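Local coordinates for protein DegQ (Legionella fallonii, PDB 3PV2) that probably degrades misfolded proteins as an HtrA-family serine protease with chaperone activity, enclosing its proteolytic sites within large 12-subunit cages, at residues V106-G111 with L130-K135; F263-H266 with E270-Q273. All coordinates share one frame; numbering follows the deposited sequence.

Contact 1: V106-G111 with L130-K135; sequences VTLQDG and LKIDAK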
loop_
_atom_site.group_PDB
_atom_site.type_symbol
_atom_site.label_atom_id
_atom_site.label_comp_id
_atom_site.label_asym_id
_atom_site.label_seq_id
_atom_site.Cartn_x
_atom_site.Cartn_y
_atom_site.Cartn_z
ATOM N N VAL B 106 -7.163 -49.194 2.977
ATOM C CA VAL B 106 -8.459 -49.350 2.364
ATOM C C VAL B 106 -9.482 -49.708 3.416
ATOM O O VAL B 106 -9.230 -50.595 4.209
ATOM C CB VAL B 106 -8.359 -50.406 1.250
ATOM C CG1 VAL B 106 -9.710 -50.905 0.845
ATOM C CG2 VAL B 106 -7.599 -49.798 0.042
ATOM N N THR B 107 -10.634 -49.036 3.418
ATOM C CA THR B 107 -11.764 -49.397 4.285
ATOM C C THR B 107 -12.973 -49.897 3.520
ATOM O O THR B 107 -13.487 -49.217 2.636
ATOM C CB THR B 107 -12.231 -48.205 5.142
ATOM O OG1 THR B 107 -11.109 -47.623 5.815
ATOM C CG2 THR B 107 -13.337 -48.637 6.190
ATOM N N LEU B 108 -13.466 -51.048 3.889
ATOM C CA LEU B 108 -14.600 -51.653 3.246
ATOM C C LEU B 108 -15.857 -51.212 3.932
ATOM O O LEU B 108 -15.850 -50.771 5.061
ATOM C CB LEU B 108 -14.554 -53.187 3.381
ATOM C CG LEU B 108 -13.313 -53.934 2.943
ATOM C CD1 LEU B 108 -13.509 -55.472 3.036
ATOM C CD2 LEU B 108 -12.881 -53.541 1.528
ATOM N N GLN B 109 -16.962 -51.456 3.275
ATOM C CA GLN B 109 -18.226 -51.105 3.819
ATOM C C GLN B 109 -18.476 -51.860 5.115
ATOM O O GLN B 109 -18.971 -51.290 6.051
ATOM C CB GLN B 109 -19.273 -51.451 2.799
ATOM C CG GLN B 109 -20.654 -51.219 3.237
ATOM C CD GLN B 109 -21.576 -52.186 2.573
ATOM O OE1 GLN B 109 -22.399 -51.802 1.728
ATOM N NE2 GLN B 109 -21.427 -53.470 2.923
ATOM N N ASP B 110 -18.068 -53.118 5.180
ATOM C CA ASP B 110 -18.272 -53.925 6.379
ATOM C C ASP B 110 -17.406 -53.497 7.574
ATOM O O ASP B 110 -17.513 -54.056 8.649
ATOM C CB ASP B 110 -18.123 -55.423 6.083
ATOM C CG ASP B 110 -16.698 -55.840 5.848
ATOM O OD1 ASP B 110 -15.795 -55.171 6.372
ATOM O OD2 ASP B 110 -16.489 -56.849 5.146
ATOM N N GLY B 111 -16.526 -52.529 7.371
ATOM C CA GLY B 111 -15.732 -51.975 8.466
ATOM C C GLY B 111 -14.261 -52.368 8.589
ATOM O O GLY B 111 -13.514 -51.738 9.325
ATOM N N LEU B 130 -4.476 -51.326 -6.923
ATOM C CA LEU B 130 -4.109 -51.641 -5.559
ATOM C C LEU B 130 -4.540 -53.083 -5.308
ATOM O O LEU B 130 -5.535 -53.578 -5.904
ATOM C CB LEU B 130 -4.880 -50.770 -4.550
ATOM C CG LEU B 130 -4.801 -49.231 -4.630
ATOM C CD1 LEU B 130 -5.638 -48.598 -3.495
ATOM C CD2 LEU B 130 -3.389 -48.735 -4.608
ATOM N N LYS B 131 -3.864 -53.713 -4.360
ATOM C CA LYS B 131 -4.226 -55.030 -3.944
ATOM C C LYS B 131 -4.321 -55.121 -2.413
ATOM O O LYS B 131 -3.506 -54.557 -1.686
ATOM C CB LYS B 131 -3.204 -56.008 -4.493
ATOM C CG LYS B 131 -3.205 -57.321 -3.798
ATOM C CD LYS B 131 -3.355 -58.505 -4.739
ATOM C CE LYS B 131 -3.474 -59.818 -3.887
ATOM N NZ LYS B 131 -3.304 -61.029 -4.709
ATOM N N ILE B 132 -5.320 -55.847 -1.951
ATOM C CA ILE B 132 -5.573 -56.055 -0.528
ATOM C C ILE B 132 -5.676 -57.563 -0.384
ATOM O O ILE B 132 -6.035 -58.250 -1.341
ATOM C CB ILE B 132 -6.865 -55.365 -0.020
ATOM C CG1 ILE B 132 -8.071 -55.760 -0.882
ATOM C CG2 ILE B 132 -6.706 -53.865 -0.007
ATOM C CD1 ILE B 132 -9.438 -55.327 -0.296
ATOM N N ASP B 133 -5.290 -58.095 0.758
ATOM C CA ASP B 133 -5.406 -59.529 0.948
ATOM C C ASP B 133 -6.597 -59.689 1.814
ATOM O O ASP B 133 -6.470 -59.538 3.034
ATOM C CB ASP B 133 -4.206 -60.135 1.682
ATOM C CG ASP B 133 -2.857 -59.748 1.070
ATOM O OD1 ASP B 133 -2.693 -59.648 -0.192
ATOM O OD2 ASP B 133 -1.931 -59.552 1.889
ATOM N N ALA B 134 -7.755 -59.969 1.214
ATOM C CA ALA B 134 -8.934 -60.289 2.018
ATOM C C ALA B 134 -9.856 -61.283 1.341
ATOM O O ALA B 134 -9.790 -61.494 0.130
ATOM C CB ALA B 134 -9.698 -59.028 2.404
ATOM N N LYS B 135 -10.721 -61.868 2.163
ATOM C CA LYS B 135 -11.766 -62.776 1.735
ATOM C C LYS B 135 -13.095 -62.076 1.933
ATOM O O LYS B 135 -13.143 -61.000 2.503
ATOM C CB LYS B 135 -11.789 -64.030 2.606
ATOM C CG LYS B 135 -10.480 -64.369 3.357
ATOM C CD LYS B 135 -10.332 -63.611 4.700
ATOM C CE LYS B 135 -9.724 -64.515 5.800
ATOM N NZ LYS B 135 -8.525 -65.319 5.372
#
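Val-106, near the end of strand 101-107, meets both Leu-130 and Ile-132 across the interior of a trypsin-like beta-barrel. Its CB lies 4.0 Å from CG2 of Ile-132, the two side chains crossing at about a right angle. CG2 of Val-106 stands anti to the carbonyl carbon and serves both neighbours, lying 4.2 Å from CD1 of Leu-130 and just as far from CG2 of Ile-132. At Leu-108 contact resumes, CD2 approaching CD1 of Ile-132 at 4.3 Å. Ile-132 reaches both partners because its branches diverge: CG1 sits between the backbone N and carbonyl carbon (chi1 53°) and carries CD1 to Leu-108, while CG2 is left for Val-106. From Leu-108 to Gly-111 the chain turns back in a type I beta turn, closed by Gly-111 N to Leu-108 O at 3.0 Å; Asp-110 forms a salt bridge with Arg-112, which also bonds to the carbonyl of Lys-135. Strand 113-122 lies between the two strands in the sheet and adds apolar contacts from Leu-114 and Ala-116, as do Ile-91 of strand 90-93 and Val-33 of strand 32-40. With no hydrogen bond linking the segments, their cohesion is that of buried aliphatic groups meeting at van der Waals distance.

Contact 2: F263-H266 with E270-Q273; sequences FVQH and ELAQ
Leu-271 reaches from helix 269-274 toward the end of strand 262-266, where its CD2 makes the close contact. This methyl lies 3.8 Å from the carbonyl O of His-266 and equally far from NE2 of Gln-265. The leucine is modelled nearly eclipsed (chi2 -8°), so the exact CD2 position calls for caution. Gln-265 approaches at about a right angle, its chain extended beyond CG (chi2 -172°), bringing the amide out to the methyl. OE1 accepts a hydrogen bond from Tyr-447 N of a second subunit, and NE2 too is hydrogen-bonded outside the two segments. On the packed side Leu-271 is buried, meeting Leu-285 of the neighbouring strand and Leu-449 of that second subunit, while its N bonds to OG1 of Thr-268, just before the helix. The other side is looser: CB of His-266 stays 6.6 Å from CD2 of Leu-271; the histidine side chain packs on Gln-316, and the residue also meets Asn-168 of a third subunit. In this first PDZ domain, strand 262-266 is probably the one lining the peptide groove, as in related HtrA proteases. Lacking any hydrogen bond between the segments, the contact rests on dispersion at one methyl, which replaces no polar partner of the glutamine.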
loop_
_atom_site.group_PDB
_atom_site.type_symbol
_atom_site.label_atom_id
_atom_site.label_comp_id
_atom_site.label_asym_id
_atom_site.label_seq_id
_atom_site.Cartn_x
_atom_site.Cartn_y
_atom_site.Cartn_z
ATOM N N PHE B 263 -1.158 -39.898 -37.097
ATOM C CA PHE B 263 -2.158 -39.085 -36.514
ATOM C C PHE B 263 -3.480 -39.427 -37.150
ATOM O O PHE B 263 -3.560 -39.637 -38.376
ATOM C CB PHE B 263 -1.821 -37.637 -36.826
ATOM C CG PHE B 263 -0.745 -37.026 -35.953
ATOM C CD1 PHE B 263 0.539 -37.591 -35.875
ATOM C CD2 PHE B 263 -0.993 -35.788 -35.309
ATOM C CE1 PHE B 263 1.565 -36.969 -35.111
ATOM C CE2 PHE B 263 0.015 -35.156 -34.533
ATOM C CZ PHE B 263 1.289 -35.739 -34.434
ATOM N N VAL B 264 -4.551 -39.419 -36.360
ATOM C CA VAL B 264 -5.855 -39.612 -36.879
ATOM C C VAL B 264 -6.731 -38.382 -36.534
ATOM O O VAL B 264 -6.362 -37.562 -35.717
ATOM C CB VAL B 264 -6.470 -40.881 -36.403
ATOM C CG1 VAL B 264 -5.748 -42.089 -37.016
ATOM C CG2 VAL B 264 -6.540 -40.900 -34.873
ATOM N N GLN B 265 -7.830 -38.218 -37.237
ATOM C CA GLN B 265 -8.801 -37.226 -36.913
ATOM C C GLN B 265 -10.175 -37.888 -37.087
ATOM O O GLN B 265 -10.290 -38.912 -37.746
ATOM C CB GLN B 265 -8.694 -36.031 -37.809
ATOM C CG GLN B 265 -9.244 -36.143 -39.196
ATOM C CD GLN B 265 -8.872 -34.915 -40.052
ATOM O OE1 GLN B 265 -7.821 -34.958 -40.617
ATOM N NE2 GLN B 265 -9.699 -33.836 -40.116
ATOM N N HIS B 266 -11.168 -37.243 -36.513
ATOM C CA HIS B 266 -12.569 -37.683 -36.552
ATOM C C HIS B 266 -13.078 -37.585 -37.966
ATOM O O HIS B 266 -12.871 -36.557 -38.655
ATOM C CB HIS B 266 -13.436 -36.801 -35.595
ATOM C CG HIS B 266 -14.866 -37.252 -35.485
ATOM N ND1 HIS B 266 -15.242 -38.403 -34.806
ATOM C CD2 HIS B 266 -16.017 -36.704 -35.972
ATOM C CE1 HIS B 266 -16.564 -38.549 -34.903
ATOM N NE2 HIS B 266 -17.055 -37.537 -35.605
ATOM N N GLU B 270 -19.508 -35.078 -43.180
ATOM C CA GLU B 270 -19.042 -34.205 -44.248
ATOM C C GLU B 270 -17.702 -34.667 -44.863
ATOM O O GLU B 270 -17.565 -34.710 -46.071
ATOM C CB GLU B 270 -18.914 -32.747 -43.739
ATOM C CG GLU B 270 -18.507 -31.713 -44.810
ATOM C CD GLU B 270 -18.035 -30.319 -44.253
ATOM O OE1 GLU B 270 -17.275 -30.237 -43.262
ATOM O OE2 GLU B 270 -18.411 -29.303 -44.848
ATOM N N LEU B 271 -16.722 -35.024 -44.057
ATOM C CA LEU B 271 -15.465 -35.466 -44.660
ATOM C C LEU B 271 -15.688 -36.850 -45.309
ATOM O O LEU B 271 -15.179 -37.119 -46.376
ATOM C CB LEU B 271 -14.406 -35.676 -43.584
ATOM C CG LEU B 271 -13.249 -34.747 -43.271
ATOM C CD1 LEU B 271 -13.076 -33.602 -44.269
ATOM C CD2 LEU B 271 -13.111 -34.363 -41.707
ATOM N N ALA B 272 -16.486 -37.685 -44.658
ATOM C CA ALA B 272 -16.797 -38.978 -45.218
ATOM C C ALA B 272 -17.298 -38.828 -46.636
ATOM O O ALA B 272 -16.772 -39.487 -47.537
ATOM C CB ALA B 272 -17.784 -39.784 -44.352
ATOM N N GLN B 273 -18.272 -37.947 -46.847
ATOM C CA GLN B 273 -18.799 -37.771 -48.187
ATOM C C GLN B 273 -17.794 -37.113 -49.090
ATOM O O GLN B 273 -17.727 -37.442 -50.266
ATOM C CB GLN B 273 -20.092 -36.962 -48.224
ATOM C CG GLN B 273 -21.212 -37.592 -47.453
ATOM C CD GLN B 273 -22.593 -37.051 -47.781
ATOM O OE1 GLN B 273 -23.022 -36.040 -47.217
ATOM N NE2 GLN B 273 -23.327 -37.773 -48.647
#

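In the fold
Contact 1 belongs to the protease domain and contact 2 to the first PDZ domain; their centres lie about 46 Å apart, on opposite sides of the chain's centre, and they share no elements. The 106-111/130-135 contact is core: the ends of two barrel strands, not adjacent in the sheet, and the residues just beyond them meet through aliphatic side chains alone, and all its touching residues are buried. The 263-266/270-273 contact is only partly buried and joins a strand to a helix a few residues later, where a leucine methyl meets an amide and a carbonyl, close to two other subunits. The assembly connects the two regions, since Glu-270 packs on Gly-111 of a third subunit.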